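Local atomic coordinates of endo-1,4-beta-xylanase C (Paenibacillus barcinonensis, PDB entry 4XUR), a protein that cleaves internal beta-1,4 linkages of xylan, the piece described here being its second CBM22 domain, a xylan-binding module caught with xylotetraose. Residues A14-D19 and V169-T174; S53-T58 and A146-K151; H60-E65 and I162-D167; T75-F80 and K125-I130. All coordinates share one frame; numbering follows the deposited sequence.

All four contacts belong to one beta-sandwich domain. Interactions 1 and 4, with centres about 9 Å apart, lie in the same sheet, where strands 16-18, 164-173, 75-83 and 124-131 run side by side. Interaction 3 passes through the core from strand 164-173 to the sheet that holds strand 63-65, and it shares the calcium ion with interaction 1: Asp19 supplies a backbone oxygen, Asp167 its carboxylate. Interaction 2 sits on the xylan-binding side, its centre about 9 Å from that of interaction 3 and about 24 Å from that of interaction 1. Arg55 ties interactions 2 and 3 together through His60 and Ile162, while Phe80 of interaction 4 touches both Ala146 and Val166.

Interaction 1 (A14-D19 and V169-T174). Unlike the reference sequence in segment 14-19: Asp19 (reference Tyr). With CA (calcium ion), chain G.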
loop_
_atom_site.group_PDB
_atom_site.type_symbol
_atom_site.label_atom_id
_atom_site.label_comp_id
_atom_site.label_asym_id
_atom_site.label_seq_id
_atom_site.Cartn_x
_atom_site.Cartn_y
_atom_site.Cartn_z
ATOM N N ALA A 14 1.691 -4.142 -18.225
ATOM C CA ALA A 14 2.020 -5.011 -17.006
ATOM C C ALA A 14 3.459 -4.886 -16.472
ATOM O O ALA A 14 4.344 -5.677 -16.837
ATOM C CB ALA A 14 1.731 -6.442 -17.405
ATOM N N LEU A 15 3.731 -3.885 -15.624
ATOM C CA LEU A 15 5.095 -3.568 -15.155
ATOM C C LEU A 15 5.453 -4.251 -13.824
ATOM O O LEU A 15 6.618 -4.483 -13.499
ATOM C CB LEU A 15 5.217 -2.037 -15.043
ATOM C CG LEU A 15 4.681 -1.275 -16.268
ATOM C CD1 LEU A 15 4.958 0.220 -16.153
ATOM C CD2 LEU A 15 5.293 -1.808 -17.520
ATOM N N PHE A 16 4.413 -4.518 -13.026
ATOM C CA PHE A 16 4.575 -5.080 -11.711
ATOM C C PHE A 16 3.224 -5.721 -11.389
ATOM O O PHE A 16 2.184 -5.156 -11.698
ATOM C CB PHE A 16 4.876 -3.963 -10.695
ATOM C CG PHE A 16 4.912 -4.421 -9.257
ATOM C CD1 PHE A 16 6.075 -4.950 -8.768
ATOM C CD2 PHE A 16 3.834 -4.267 -8.422
ATOM C CE1 PHE A 16 6.173 -5.371 -7.422
ATOM C CE2 PHE A 16 3.913 -4.673 -7.074
ATOM C CZ PHE A 16 5.088 -5.204 -6.608
ATOM N N LYS A 17 3.278 -6.939 -10.799
ATOM C CA LYS A 17 2.051 -7.651 -10.386
ATOM C C LYS A 17 2.334 -8.436 -9.083
ATOM O O LYS A 17 3.395 -9.048 -8.965
ATOM C CB LYS A 17 1.584 -8.626 -11.460
ATOM C CG LYS A 17 0.835 -8.031 -12.648
ATOM C CD LYS A 17 -0.101 -9.126 -13.235
ATOM C CE LYS A 17 -0.481 -8.860 -14.672
ATOM N NZ LYS A 17 0.618 -9.237 -15.607
ATOM N N ALA A 18 1.424 -8.367 -8.102
ATOM C CA ALA A 18 1.481 -9.188 -6.950
ATOM C C ALA A 18 0.120 -9.823 -6.572
ATOM O O ALA A 18 -0.811 -9.115 -6.239
ATOM C CB ALA A 18 2.047 -8.406 -5.730
ATOM N N ASP A 19 0.065 -11.155 -6.679
ATOM C CA ASP A 19 -1.174 -11.864 -6.373
ATOM C C ASP A 19 -0.995 -12.778 -5.161
ATOM O O ASP A 19 -1.964 -13.324 -4.678
ATOM C CB ASP A 19 -1.741 -12.614 -7.592
ATOM C CG ASP A 19 -0.784 -13.733 -8.085
ATOM O OD1 ASP A 19 0.062 -14.236 -7.317
ATOM O OD2 ASP A 19 -0.887 -14.111 -9.247
ATOM N N VAL A 169 -2.222 -6.478 -6.694
ATOM C CA VAL A 169 -1.547 -5.195 -6.902
ATOM C C VAL A 169 -0.959 -5.245 -8.307
ATOM O O VAL A 169 -0.300 -6.234 -8.682
ATOM C CB VAL A 169 -0.391 -4.989 -5.917
ATOM C CG1 VAL A 169 0.233 -3.639 -6.178
ATOM C CG2 VAL A 169 -0.878 -5.051 -4.476
ATOM N N GLN A 170 -1.232 -4.217 -9.093
ATOM C CA GLN A 170 -0.767 -4.164 -10.446
ATOM C C GLN A 170 -0.345 -2.760 -10.799
ATOM O O GLN A 170 -0.992 -1.791 -10.418
ATOM C CB GLN A 170 -1.871 -4.660 -11.369
ATOM C CG GLN A 170 -1.457 -4.831 -12.821
ATOM C CD GLN A 170 -2.514 -5.612 -13.631
ATOM O OE1 GLN A 170 -2.706 -6.783 -13.407
ATOM N NE2 GLN A 170 -3.192 -4.936 -14.569
ATOM N N ILE A 171 0.764 -2.640 -11.564
ATOM C CA ILE A 171 1.116 -1.372 -12.168
ATOM C C ILE A 171 1.232 -1.550 -13.710
ATOM O O ILE A 171 1.782 -2.519 -14.154
ATOM C CB ILE A 171 2.483 -0.854 -11.685
ATOM C CG1 ILE A 171 2.479 -0.725 -10.138
ATOM C CG2 ILE A 171 2.803 0.459 -12.322
ATOM C CD1 ILE A 171 3.779 -0.273 -9.465
ATOM N N THR A 172 0.709 -0.633 -14.480
ATOM C CA THR A 172 0.684 -0.784 -15.885
ATOM C C THR A 172 1.087 0.494 -16.572
ATOM O O THR A 172 0.945 1.552 -16.054
ATOM C CB THR A 172 -0.705 -1.280 -16.355
ATOM O OG1 THR A 172 -1.693 -0.415 -15.831
ATOM C CG2 THR A 172 -0.991 -2.716 -15.842
ATOM N N ALA A 173 1.645 0.320 -17.771
ATOM C CA ALA A 173 1.985 1.425 -18.655
ATOM C C ALA A 173 0.788 2.146 -19.216
ATOM O O ALA A 173 -0.302 1.564 -19.306
ATOM C CB ALA A 173 2.803 0.845 -19.836
ATOM N N THR A 174 0.994 3.398 -19.589
ATOM C CA THR A 174 -0.041 4.287 -20.111
ATOM C C THR A 174 0.433 4.946 -21.418
ATOM O O THR A 174 1.650 4.807 -21.773
ATOM C CB THR A 174 -0.374 5.468 -19.169
ATOM O OG1 THR A 174 0.750 6.363 -19.081
ATOM C CG2 THR A 174 -0.752 4.967 -17.788
HETATM CA CA CA G . -4.301 -13.479 -4.232
HETATM O O HOH W 1 -4.915 -13.231 -6.332
#
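A classic beta bulge marks the start of the pairing between strands 16-18 and 164-173: Leu15 and Phe16 both face Ile171. Ile171 O accepts Leu15 N at 2.8 Å and, weakly, Phe16 N at 3.5 Å, while Ile171 N bonds back to Phe16 O. Beyond the bulge the strands run antiparallel, and Ala18 and Val169 exchange a reciprocal pair of backbone bonds. Phe16 holds its CG anti to the backbone N (chi1 174°); the edge of its ring meets Val169, CE2 lying 3.9 Å from Val169 CG1; Ile171 CD1 packs 4.0 Å from Phe16 CB. On the other face the Lys17 and Gln170 side chains run alongside each other in the same direction, with Gln170 OE1 3.3 Å from Lys17 CE. Just past the strand, Asp19 O binds the calcium ion at 2.4 Å, joining Glu21, Ser46, Arg48 and Asp167. Tyr69 meets the Phe16 ring edge-to-face, and the opposite edge of strand 164-173 pairs with strand 75-83 through Gln170 to Ser79 and Thr172 to His77.

Interaction 2 (S53-T58 and A146-K151). With XYP (beta-D-xylopyranose), chain D; XYP (beta-D-xylopyranose), chain B.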
loop_
_atom_site.group_PDB
_atom_site.type_symbol
_atom_site.label_atom_id
_atom_site.label_comp_id
_atom_site.label_asym_id
_atom_site.label_seq_id
_atom_site.Cartn_x
_atom_site.Cartn_y
_atom_site.Cartn_z
ATOM N N SER A 53 -1.316 -6.533 10.223
ATOM C CA SER A 53 -1.925 -6.545 11.560
ATOM C C SER A 53 -0.967 -5.990 12.555
ATOM O O SER A 53 0.182 -5.659 12.218
ATOM C CB SER A 53 -2.315 -8.002 11.954
ATOM O OG SER A 53 -1.158 -8.794 12.100
ATOM N N SER A 54 -1.379 -5.920 13.831
ATOM C CA SER A 54 -0.544 -5.313 14.883
ATOM C C SER A 54 -0.213 -3.861 14.522
ATOM O O SER A 54 0.888 -3.390 14.838
ATOM C CB SER A 54 0.761 -6.090 15.127
ATOM O OG SER A 54 0.497 -7.382 15.628
ATOM N N ARG A 55 -1.164 -3.163 13.896
ATOM C CA ARG A 55 -1.010 -1.762 13.541
ATOM C C ARG A 55 -1.264 -0.911 14.801
ATOM O O ARG A 55 -2.220 -1.143 15.509
ATOM C CB ARG A 55 -1.964 -1.373 12.405
ATOM C CG ARG A 55 -1.870 -2.248 11.136
ATOM C CD ARG A 55 -2.960 -1.888 10.093
ATOM N NE ARG A 55 -2.793 -0.489 9.588
ATOM C CZ ARG A 55 -3.723 0.458 9.628
ATOM N NH1 ARG A 55 -4.911 0.249 10.120
ATOM N NH2 ARG A 55 -3.434 1.708 9.171
ATOM N N SER A 56 -0.385 0.038 15.053
ATOM C CA SER A 56 -0.593 0.962 16.212
ATOM C C SER A 56 -0.342 2.412 15.758
ATOM O O SER A 56 -0.144 3.317 16.604
ATOM C CB SER A 56 0.319 0.569 17.364
ATOM O OG SER A 56 1.691 0.682 17.106
ATOM N N GLU A 57 -0.349 2.624 14.450
ATOM C CA GLU A 57 -0.400 3.948 13.871
ATOM C C GLU A 57 -1.221 3.896 12.571
ATOM O O GLU A 57 -1.411 2.820 11.966
ATOM C CB GLU A 57 1.019 4.474 13.572
ATOM C CG GLU A 57 2.019 4.525 14.708
ATOM C CD GLU A 57 1.736 5.574 15.784
ATOM O OE1 GLU A 57 0.867 6.432 15.618
ATOM O OE2 GLU A 57 2.406 5.495 16.870
ATOM N N THR A 58 -1.768 5.046 12.161
ATOM C CA THR A 58 -2.568 5.101 10.932
ATOM C C THR A 58 -1.652 4.781 9.780
ATOM O O THR A 58 -2.089 4.213 8.779
ATOM C CB THR A 58 -3.152 6.523 10.621
ATOM O OG1 THR A 58 -2.066 7.461 10.519
ATOM C CG2 THR A 58 -4.131 6.973 11.687
ATOM N N ALA A 146 -0.229 0.948 1.453
ATOM C CA ALA A 146 -1.604 1.212 1.885
ATOM C C ALA A 146 -1.620 1.596 3.330
ATOM O O ALA A 146 -0.820 1.134 4.115
ATOM C CB ALA A 146 -2.489 -0.042 1.692
ATOM N N GLU A 147 -2.620 2.423 3.690
ATOM C CA GLU A 147 -2.748 2.919 5.060
ATOM C C GLU A 147 -4.168 3.427 5.287
ATOM O O GLU A 147 -4.980 3.441 4.404
ATOM C CB GLU A 147 -1.780 4.046 5.308
ATOM C CG GLU A 147 -2.028 5.295 4.454
ATOM C CD GLU A 147 -1.034 6.382 4.726
ATOM O OE1 GLU A 147 -0.405 6.428 5.837
ATOM O OE2 GLU A 147 -0.873 7.233 3.824
ATOM N N THR A 148 -4.452 3.831 6.525
ATOM C CA THR A 148 -5.701 4.581 6.831
ATOM C C THR A 148 -5.398 6.098 6.923
ATOM O O THR A 148 -4.255 6.542 6.993
ATOM C CB THR A 148 -6.371 4.056 8.118
ATOM O OG1 THR A 148 -5.413 3.888 9.162
ATOM C CG2 THR A 148 -6.954 2.751 7.841
ATOM N N PRO A 149 -6.462 6.893 6.882
ATOM C CA PRO A 149 -6.174 8.372 6.837
ATOM C C PRO A 149 -5.356 8.890 8.005
ATOM O O PRO A 149 -5.542 8.517 9.126
ATOM C CB PRO A 149 -7.594 8.961 6.837
ATOM C CG PRO A 149 -8.432 7.949 6.151
ATOM C CD PRO A 149 -7.866 6.617 6.635
ATOM N N TRP A 150 -4.417 9.788 7.695
ATOM C CA TRP A 150 -3.428 10.305 8.599
ATOM C C TRP A 150 -3.918 11.249 9.723
ATOM O O TRP A 150 -4.854 11.967 9.482
ATOM C CB TRP A 150 -2.543 11.143 7.653
ATOM C CG TRP A 150 -1.769 12.101 8.290
ATOM C CD1 TRP A 150 -1.927 13.497 8.262
ATOM C CD2 TRP A 150 -0.665 11.820 9.098
ATOM N NE1 TRP A 150 -0.943 14.072 9.045
ATOM C CE2 TRP A 150 -0.157 13.059 9.570
ATOM C CE3 TRP A 150 -0.071 10.641 9.519
ATOM C CZ2 TRP A 150 0.942 13.126 10.401
ATOM C CZ3 TRP A 150 0.978 10.707 10.322
ATOM C CH2 TRP A 150 1.508 11.937 10.764
ATOM N N LYS A 151 -3.370 11.272 10.944
ATOM C CA LYS A 151 -3.184 10.134 11.882
ATOM C C LYS A 151 -3.947 10.388 13.252
ATOM O O LYS A 151 -5.046 9.860 13.425
ATOM C CB LYS A 151 -1.733 9.782 12.132
ATOM C CG LYS A 151 -1.588 8.683 13.184
ATOM C CD LYS A 151 -0.171 8.435 13.647
ATOM C CE LYS A 151 0.740 9.658 13.457
ATOM N NZ LYS A 151 1.857 9.769 14.457
HETATM C C1 XYP D . 2.994 9.738 6.820
HETATM C C2 XYP D . 1.614 9.275 6.354
HETATM C C3 XYP D . 1.163 9.998 5.090
HETATM C C4 XYP D . 1.336 11.524 5.276
HETATM C C5 XYP D . 2.734 11.867 5.800
HETATM O O2 XYP D . 1.663 7.887 6.050
HETATM O O3 XYP D . -0.185 9.722 4.803
HETATM O O4 XYP D . 1.139 12.129 3.976
HETATM O O5 XYP D . 2.974 11.193 7.018
HETATM C C1 XYP B . 6.814 7.506 9.463
HETATM C C2 XYP B . 6.444 8.847 10.018
HETATM C C3 XYP B . 5.013 9.202 9.749
HETATM C C4 XYP B . 4.714 9.014 8.248
HETATM C C5 XYP B . 5.165 7.643 7.770
HETATM O O2 XYP B . 6.689 8.844 11.470
HETATM O O3 XYP B . 4.744 10.556 10.091
HETATM O O4 XYP B . 3.338 9.136 8.047
HETATM O O5 XYP B . 6.548 7.467 8.028
#
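Arg55 NH2 donates an almost straight bond (176°) to Thr148 OG1, 2.9 Å away and lying in the guanidinium plane. Other parts of the chain hold the same two groups: Arg55 NE bonds to His60 O, Arg55 NH1 to the carbonyls of Ile162 and Asp160, and Thr148 OG1 to Asp160 O. The guanidinium is therefore gripped at all three nitrogens, which fixes its rotation. A backbone bond from Thr148 N to Thr58 O, 3.3 Å long, ties the two segments together beside it. On the ligand side, Glu147 takes two hydroxyls of one xylose, O2 on OE1 at 2.5 Å and O3 on OE2 at 2.8 Å. Its CD stands anti to CA (chi2 -179°), which carries the carboxylate out to the sugar. Trp150 lays one face of its indole against the same xylose, with O5 over the rim, and CH2 lies 3.6 Å from O3 of another xylose. Farther out, Glu57 OE1 and Lys151 NZ form a long salt bridge of 3.7 Å. Thr58 CG2 packs 3.3 Å from Pro149 O, whereas the model around Thr58 OG1 and Lys151 CB is too close to be trusted. The loop after strand 48-53 thus meets the end of strand 139-147, with Thr148 and Pro149 leaning on strand 90-101 and Arg55 on Phe164 of strand 164-173.

Interaction 3 (H60-E65 and I162-D167); sequences HGPLVE and IPFYVD. With CA (calcium ion), chain G.
Pro62 touches two side chains of the 162-167 segment with neighbouring ring carbons, and this is the closer-packed part of the contact. Its CD lies 3.8 Å from both Phe164 CZ and Phe164 CE1, at the far end of the aromatic ring, while its CG comes to 4.1 Å from Val166 CG2. Phe164 CG sits between the backbone N and the carbonyl carbon (chi1 65°), and it is the outer end of the ring that meets the proline. This is core packing between the two sheets of the beta-sandwich: strand 63-65 edges one sheet, strand 164-173 runs in the other, and the backbones stay well apart, with Gly61 CA 8.5 Å from Phe164 CA. No hydrogen bond crosses the gap between the two segments. Leu50 and Thr52 of strand 48-53 also touch Pro62, and Ala146 and Ile93 pack against Phe164. The looser part is the His60 end. There the backbone O of His60 lies 4.5 Å from Phe164 CE2, and the imidazole turns from the 162-167 segment, ND1 being hydrogen-bonded to Ser56 N and the side chain standing about 6 Å at its nearest from a bound xylose. At the other end, beyond Val166, Asp167 grips the calcium ion with both carboxylate oxygens, OD1 and OD2 each at 2.5 Å, alongside a water at 2.2 Å.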
loop_
_atom_site.group_PDB
_atom_site.type_symbol
_atom_site.label_atom_id
_atom_site.label_comp_id
_atom_site.label_asym_id
_atom_site.label_seq_id
_atom_site.Cartn_x
_atom_site.Cartn_y
_atom_site.Cartn_z
ATOM N N HIS A 60 0.949 2.695 9.653
ATOM C CA HIS A 60 1.315 1.285 9.509
ATOM C C HIS A 60 0.517 0.647 8.378
ATOM O O HIS A 60 -0.702 0.782 8.301
ATOM C CB HIS A 60 1.101 0.523 10.835
ATOM C CG HIS A 60 2.012 0.948 11.906
ATOM N ND1 HIS A 60 1.891 0.504 13.217
ATOM C CD2 HIS A 60 3.102 1.736 11.880
ATOM C CE1 HIS A 60 2.862 1.041 13.941
ATOM N NE2 HIS A 60 3.612 1.785 13.157
ATOM N N GLY A 61 1.211 -0.084 7.525
ATOM C CA GLY A 61 0.619 -0.698 6.349
ATOM C C GLY A 61 1.648 -1.351 5.471
ATOM O O GLY A 61 2.860 -1.159 5.706
ATOM N N PRO A 62 1.195 -2.167 4.495
ATOM C CA PRO A 62 2.168 -2.912 3.676
ATOM C C PRO A 62 2.793 -1.993 2.596
ATOM O O PRO A 62 2.050 -1.262 1.952
ATOM C CB PRO A 62 1.273 -4.005 3.019
ATOM C CG PRO A 62 -0.068 -3.347 2.905
ATOM C CD PRO A 62 -0.182 -2.340 4.026
ATOM N N LEU A 63 4.083 -2.058 2.447
ATOM C CA LEU A 63 4.802 -1.192 1.488
ATOM C C LEU A 63 5.719 -2.048 0.631
ATOM O O LEU A 63 6.308 -3.025 1.121
ATOM C CB LEU A 63 5.655 -0.188 2.250
ATOM C CG LEU A 63 6.619 0.772 1.538
ATOM C CD1 LEU A 63 6.805 2.070 2.350
ATOM C CD2 LEU A 63 8.038 0.219 1.283
ATOM N N VAL A 64 5.907 -1.625 -0.615
ATOM C CA VAL A 64 6.914 -2.172 -1.520
ATOM C C VAL A 64 7.582 -1.107 -2.403
ATOM O O VAL A 64 6.917 -0.224 -2.970
ATOM C CB VAL A 64 6.286 -3.356 -2.352
ATOM C CG1 VAL A 64 5.196 -2.883 -3.358
ATOM C CG2 VAL A 64 7.384 -4.119 -3.128
ATOM N N GLU A 65 8.892 -1.217 -2.518
ATOM C CA GLU A 65 9.716 -0.370 -3.408
ATOM C C GLU A 65 9.338 -0.719 -4.864
ATOM O O GLU A 65 9.450 -1.905 -5.276
ATOM C CB GLU A 65 11.198 -0.614 -3.168
ATOM C CG GLU A 65 12.107 0.132 -4.135
ATOM C CD GLU A 65 12.091 1.620 -3.982
ATOM O OE1 GLU A 65 12.583 2.094 -2.936
ATOM O OE2 GLU A 65 11.614 2.367 -4.901
ATOM N N ILE A 162 -7.235 -0.891 12.570
ATOM C CA ILE A 162 -7.680 -2.202 12.293
ATOM C C ILE A 162 -6.772 -2.933 11.296
ATOM O O ILE A 162 -6.168 -2.300 10.408
ATOM C CB ILE A 162 -9.139 -2.250 11.724
ATOM C CG1 ILE A 162 -9.266 -1.336 10.511
ATOM C CG2 ILE A 162 -10.135 -1.908 12.806
ATOM C CD1 ILE A 162 -10.059 -1.979 9.416
ATOM N N PRO A 163 -6.637 -4.281 11.433
ATOM C CA PRO A 163 -5.899 -5.043 10.433
ATOM C C PRO A 163 -6.630 -5.067 9.102
ATOM O O PRO A 163 -7.859 -4.878 9.060
ATOM C CB PRO A 163 -5.852 -6.460 11.022
ATOM C CG PRO A 163 -7.117 -6.545 11.837
ATOM C CD PRO A 163 -7.336 -5.160 12.415
ATOM N N PHE A 164 -5.912 -5.269 7.995
ATOM C CA PHE A 164 -6.531 -5.330 6.691
ATOM C C PHE A 164 -5.649 -6.093 5.679
ATOM O O PHE A 164 -4.490 -6.323 5.915
ATOM C CB PHE A 164 -6.900 -3.940 6.139
ATOM C CG PHE A 164 -5.718 -3.035 5.848
ATOM C CD1 PHE A 164 -5.049 -3.139 4.671
ATOM C CD2 PHE A 164 -5.322 -2.101 6.775
ATOM C CE1 PHE A 164 -3.964 -2.304 4.421
ATOM C CE2 PHE A 164 -4.268 -1.237 6.515
ATOM C CZ PHE A 164 -3.594 -1.375 5.317
ATOM N N TYR A 165 -6.298 -6.500 4.609
ATOM C CA TYR A 165 -5.736 -7.334 3.541
ATOM C C TYR A 165 -5.573 -6.521 2.289
ATOM O O TYR A 165 -6.400 -5.673 2.004
ATOM C CB TYR A 165 -6.684 -8.516 3.208
ATOM C CG TYR A 165 -7.018 -9.367 4.441
ATOM C CD1 TYR A 165 -8.044 -8.971 5.316
ATOM C CD2 TYR A 165 -6.247 -10.481 4.747
ATOM C CE1 TYR A 165 -8.342 -9.752 6.471
ATOM C CE2 TYR A 165 -6.501 -11.252 5.887
ATOM C CZ TYR A 165 -7.581 -10.877 6.723
ATOM O OH TYR A 165 -7.842 -11.622 7.851
ATOM N N VAL A 166 -4.496 -6.780 1.542
ATOM C CA VAL A 166 -4.413 -6.325 0.150
ATOM C C VAL A 166 -4.085 -7.485 -0.800
ATOM O O VAL A 166 -3.510 -8.478 -0.356
ATOM C CB VAL A 166 -3.340 -5.215 -0.108
ATOM C CG1 VAL A 166 -3.636 -3.976 0.743
ATOM C CG2 VAL A 166 -1.937 -5.703 0.156
ATOM N N ASP A 167 -4.491 -7.363 -2.042
ATOM C CA ASP A 167 -4.296 -8.398 -3.067
ATOM C C ASP A 167 -4.333 -7.790 -4.471
ATOM O O ASP A 167 -4.778 -6.663 -4.671
ATOM C CB ASP A 167 -5.394 -9.489 -2.930
ATOM C CG ASP A 167 -5.004 -10.824 -3.482
ATOM O OD1 ASP A 167 -3.820 -11.082 -3.853
ATOM O OD2 ASP A 167 -5.919 -11.681 -3.495
HETATM CA CA CA G . -4.301 -13.479 -4.232
HETATM O O HOH W 1 -4.915 -13.231 -6.332
#

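Interaction 4 (T75-F80 and K125-I130); sequences TVHISF and KIEADI
Ile126 lies over one face of the Phe80 ring, its CB 4.1 Å from the ring centroid and 16° off the normal, a CH-pi contact; CG2 adds a touch to Phe80 CE1 at 3.9 Å. Farther along the sheet face that carries Phe80 and Ile126, Ile130 CD1 meets Ile78 CD1 at 3.9 Å and its CG1 meets Val76 CG2 at 3.7 Å. Six backbone hydrogen bonds, two for each of the pairs Val76-Ile130, Ile78-Ala128 and Phe80-Ile126, run between the strands. On the opposite face His77 spans two carboxylates from its ring edge: NE2 bonds to Glu127 OE1 at 2.8 Å, nearly straight at 175° and from above the carboxylate plane, and ND1 to Asp129 OD1 at 2.8 Å on its anti side, the Asp129 carboxylate standing 83° to the ring. With both nitrogens donating between two acids, the imidazole is probably protonated. This is a regular antiparallel pair of a beta-sandwich, its apolar face turned inward onto strands 109-119 and 139-147 of the second sheet.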
loop_
_atom_site.group_PDB
_atom_site.type_symbol
_atom_site.label_atom_id
_atom_site.label_comp_id
_atom_site.label_asym_id
_atom_site.label_seq_id
_atom_site.Cartn_x
_atom_site.Cartn_y
_atom_site.Cartn_z
ATOM N N THR A 75 4.300 8.307 -16.763
ATOM C CA THR A 75 3.060 8.180 -16.008
ATOM C C THR A 75 2.640 6.671 -16.092
ATOM O O THR A 75 2.733 6.024 -17.166
ATOM C CB THR A 75 1.972 9.057 -16.629
ATOM O OG1 THR A 75 2.417 10.412 -16.580
ATOM C CG2 THR A 75 0.655 8.925 -15.903
ATOM N N VAL A 76 2.275 6.109 -14.966
ATOM C CA VAL A 76 1.896 4.743 -14.857
ATOM C C VAL A 76 0.545 4.645 -14.120
ATOM O O VAL A 76 0.129 5.578 -13.491
ATOM C CB VAL A 76 3.003 3.873 -14.222
ATOM C CG1 VAL A 76 4.262 3.912 -15.044
ATOM C CG2 VAL A 76 3.339 4.309 -12.791
ATOM N N HIS A 77 -0.139 3.499 -14.262
ATOM C CA HIS A 77 -1.395 3.275 -13.555
ATOM C C HIS A 77 -1.188 2.242 -12.464
ATOM O O HIS A 77 -0.683 1.166 -12.753
ATOM C CB HIS A 77 -2.492 2.810 -14.518
ATOM C CG HIS A 77 -3.866 2.890 -13.929
ATOM N ND1 HIS A 77 -4.489 4.079 -13.672
ATOM C CD2 HIS A 77 -4.742 1.914 -13.568
ATOM C CE1 HIS A 77 -5.698 3.851 -13.162
ATOM N NE2 HIS A 77 -5.870 2.548 -13.091
ATOM N N ILE A 78 -1.516 2.612 -11.227
ATOM C CA ILE A 78 -1.421 1.681 -10.100
ATOM C C ILE A 78 -2.795 1.323 -9.591
ATOM O O ILE A 78 -3.662 2.199 -9.358
ATOM C CB ILE A 78 -0.594 2.233 -8.932
ATOM C CG1 ILE A 78 0.775 2.626 -9.409
ATOM C CG2 ILE A 78 -0.522 1.201 -7.819
ATOM C CD1 ILE A 78 1.818 2.815 -8.289
ATOM N N SER A 79 -2.959 0.057 -9.334
ATOM C CA SER A 79 -4.191 -0.462 -8.662
ATOM C C SER A 79 -3.916 -1.575 -7.690
ATOM O O SER A 79 -2.886 -2.232 -7.721
ATOM C CB SER A 79 -5.154 -0.966 -9.713
ATOM O OG SER A 79 -4.594 -2.087 -10.436
ATOM N N PHE A 80 -4.881 -1.767 -6.761
ATOM C CA PHE A 80 -4.865 -2.905 -5.830
ATOM C C PHE A 80 -6.222 -3.068 -5.196
ATOM O O PHE A 80 -6.999 -2.158 -5.217
ATOM C CB PHE A 80 -3.772 -2.794 -4.753
ATOM C CG PHE A 80 -3.970 -1.727 -3.706
ATOM C CD1 PHE A 80 -3.425 -0.446 -3.874
ATOM C CD2 PHE A 80 -4.585 -2.025 -2.472
ATOM C CE1 PHE A 80 -3.512 0.513 -2.856
ATOM C CE2 PHE A 80 -4.699 -1.073 -1.478
ATOM C CZ PHE A 80 -4.154 0.191 -1.672
ATOM N N LYS A 125 -11.458 -2.155 -5.109
ATOM C CA LYS A 125 -10.259 -1.687 -5.841
ATOM C C LYS A 125 -9.917 -0.225 -5.478
ATOM O O LYS A 125 -10.805 0.621 -5.308
ATOM C CB LYS A 125 -10.500 -1.810 -7.320
ATOM C CG LYS A 125 -9.225 -1.654 -8.148
ATOM C CD LYS A 125 -9.551 -1.798 -9.648
ATOM C CE LYS A 125 -8.471 -2.411 -10.480
ATOM N NZ LYS A 125 -8.876 -2.398 -11.926
ATOM N N ILE A 126 -8.627 0.035 -5.274
ATOM C CA ILE A 126 -8.088 1.396 -5.161
ATOM C C ILE A 126 -7.174 1.614 -6.384
ATOM O O ILE A 126 -6.319 0.790 -6.622
ATOM C CB ILE A 126 -7.285 1.551 -3.857
ATOM C CG1 ILE A 126 -8.189 1.409 -2.621
ATOM C CG2 ILE A 126 -6.515 2.864 -3.852
ATOM C CD1 ILE A 126 -8.475 0.008 -2.240
ATOM N N GLU A 127 -7.385 2.683 -7.142
ATOM C CA GLU A 127 -6.576 2.899 -8.329
ATOM C C GLU A 127 -6.392 4.375 -8.673
ATOM O O GLU A 127 -7.232 5.221 -8.404
ATOM C CB GLU A 127 -7.169 2.124 -9.494
ATOM C CG GLU A 127 -8.447 2.755 -10.076
ATOM C CD GLU A 127 -8.963 1.970 -11.276
ATOM O OE1 GLU A 127 -8.134 1.392 -12.040
ATOM O OE2 GLU A 127 -10.187 1.925 -11.478
ATOM N N ALA A 128 -5.242 4.685 -9.298
ATOM C CA ALA A 128 -5.006 6.001 -9.900
ATOM C C ALA A 128 -3.838 5.949 -10.870
ATOM O O ALA A 128 -2.994 5.044 -10.812
ATOM C CB ALA A 128 -4.726 7.047 -8.838
ATOM N N ASP A 129 -3.779 6.928 -11.754
ATOM C CA ASP A 129 -2.471 7.250 -12.455
ATOM C C ASP A 129 -1.554 7.930 -11.441
ATOM O O ASP A 129 -1.956 8.818 -10.671
ATOM C CB ASP A 129 -2.675 8.183 -13.638
ATOM C CG ASP A 129 -3.195 7.513 -14.895
ATOM O OD1 ASP A 129 -3.482 6.313 -14.942
ATOM O OD2 ASP A 129 -3.282 8.259 -15.891
ATOM N N ILE A 130 -0.273 7.588 -11.512
ATOM C CA ILE A 130 0.742 8.406 -10.793
ATOM C C ILE A 130 1.880 8.799 -11.744
ATOM O O ILE A 130 2.142 8.135 -12.759
ATOM C CB ILE A 130 1.323 7.652 -9.603
ATOM C CG1 ILE A 130 2.081 6.399 -10.024
ATOM C CG2 ILE A 130 0.240 7.340 -8.620
ATOM C CD1 ILE A 130 3.393 6.187 -9.297
#